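Histidine acid phosphatase (PDB 6RXD) probably removes phosphate groups by hydrolysis from inositol polyphosphates such as phytate, and from 2,3-bisphosphoglycerate. Local coordinates at residues A[213-216]-A[217-220]. Numbering follows the deposited sequence.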
# COMPACT_ATOMS: atom_id res chain seq x y z
N ASN A 213 0.44 17.57 13.67
CA ASN A 213 0.80 16.94 14.94
C ASN A 213 1.45 15.58 14.70
O ASN A 213 2.40 15.22 15.38
CB ASN A 213 -0.41 16.81 15.87
CG ASN A 213 -0.96 18.16 16.30
OD1 ASN A 213 -0.34 19.19 16.07
ND2 ASN A 213 -2.14 18.15 16.92
N TYR A 214 0.95 14.85 13.71
CA TYR A 214 1.55 13.55 13.40
C TYR A 214 2.97 13.68 12.85
O TYR A 214 3.87 12.96 13.30
CB TYR A 214 0.66 12.76 12.42
CG TYR A 214 1.38 11.60 11.76
CD1 TYR A 214 1.52 10.38 12.41
CD2 TYR A 214 1.94 11.74 10.49
CE1 TYR A 214 2.19 9.31 11.80
CE2 TYR A 214 2.62 10.70 9.89
CZ TYR A 214 2.74 9.48 10.55
OH TYR A 214 3.42 8.46 9.94
N GLN A 215 3.19 14.58 11.90
CA GLN A 215 4.54 14.75 11.36
C GLN A 215 5.53 15.21 12.43
O GLN A 215 6.67 14.73 12.48
CB GLN A 215 4.54 15.72 10.17
CG GLN A 215 3.83 15.15 8.93
CD GLN A 215 4.57 13.98 8.31
OE1 GLN A 215 5.78 13.84 8.49
NE2 GLN A 215 3.84 13.13 7.59
N ASN A 216 5.09 16.12 13.30
CA ASN A 216 5.94 16.54 14.43
C ASN A 216 6.20 15.40 15.40
O ASN A 216 7.32 15.25 15.92
CB ASN A 216 5.33 17.74 15.15
CG ASN A 216 5.45 19.03 14.35
OD1 ASN A 216 6.32 19.15 13.50
ND2 ASN A 216 4.56 19.98 14.62
N PHE A 217 5.19 14.57 15.63
CA PHE A 217 5.34 13.44 16.53
C PHE A 217 6.42 12.46 16.07
O PHE A 217 7.35 12.16 16.81
CB PHE A 217 4.02 12.70 16.69
CG PHE A 217 4.12 11.50 17.59
CD1 PHE A 217 4.21 11.65 18.96
CD2 PHE A 217 4.14 10.22 17.05
CE1 PHE A 217 4.31 10.55 19.79
CE2 PHE A 217 4.24 9.11 17.88
CZ PHE A 217 4.32 9.27 19.25
N VAL A 218 6.29 11.97 14.84
CA VAL A 218 7.24 10.97 14.35
C VAL A 218 8.65 11.53 14.17
O VAL A 218 9.63 10.81 14.36
CB VAL A 218 6.76 10.26 13.05
CG1 VAL A 218 5.46 9.52 13.29
CG2 VAL A 218 6.61 11.26 11.92
N ALA A 219 8.75 12.82 13.84
CA ALA A 219 10.06 13.44 13.64
C ALA A 219 10.85 13.51 14.94
O ALA A 219 12.08 13.40 14.93
CB ALA A 219 9.92 14.83 13.03
N ASN A 220 10.14 13.68 16.06
CA ASN A 220 10.79 13.97 17.33
C ASN A 220 10.62 12.93 18.42
O ASN A 220 11.10 13.13 19.53
CB ASN A 220 10.30 15.32 17.87
CG ASN A 220 10.65 16.46 16.96
OD1 ASN A 220 11.77 16.55 16.48
ND2 ASN A 220 9.68 17.33 16.71
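Phe217 N, Val218 N and Ala219 N bond to the carbonyl oxygens of Asn213, Tyr214 and Gln215, the i to i+4 ladder of an alpha-helix, in which Val218 N meets Tyr214 O at 3.0 Å in an almost straight bond (172°).

Tyr214 and Val218 show how side chains four residues apart pack along one face of a helix. With CG of Tyr214 anti to the backbone N, the first torsion (chi1 164°) lays the ring alongside the following turn and brings CE1 and CZ to Val218 CG1. Val218 CG2 sits over one face of the ring, while CG1, on the same side, meets the rim at CE1, 3.6 Å away. CG2 of Val218 also rests 3.5 Å from Gln215 O, and Ala219 CB lies 3.3 Å from that same oxygen.

In this phosphatase the helix lies near the surface, and its Tyr214 side is buried against other parts of the chain. Tyr214 OH hydrogen-bonds to the backbone O of Glu356, near the end of helix 339-357; the Glu356 side chain is a zinc ligand in another structure of this protein, although that metal is absent from this chain. A leucine in place of Tyr214 would probably leave the Glu356 carbonyl without its phenol partner and open a gap beside Val218 CG1 where CE1 and CZ now lie. Gln215 NE2 hydrogen-bonds to the backbone O of His191, while Phe217 turns its ring from the preceding turn to touch Tyr361 and Glu366 in loop regions. The ladder slackens at the end of helix 206-220: Asn220 N makes a weak bond to Asn216 O at 3.2 Å and a further one to Phe217 O at 3.3 Å, and the backbone of Asn220 has swung to a phi of -116°.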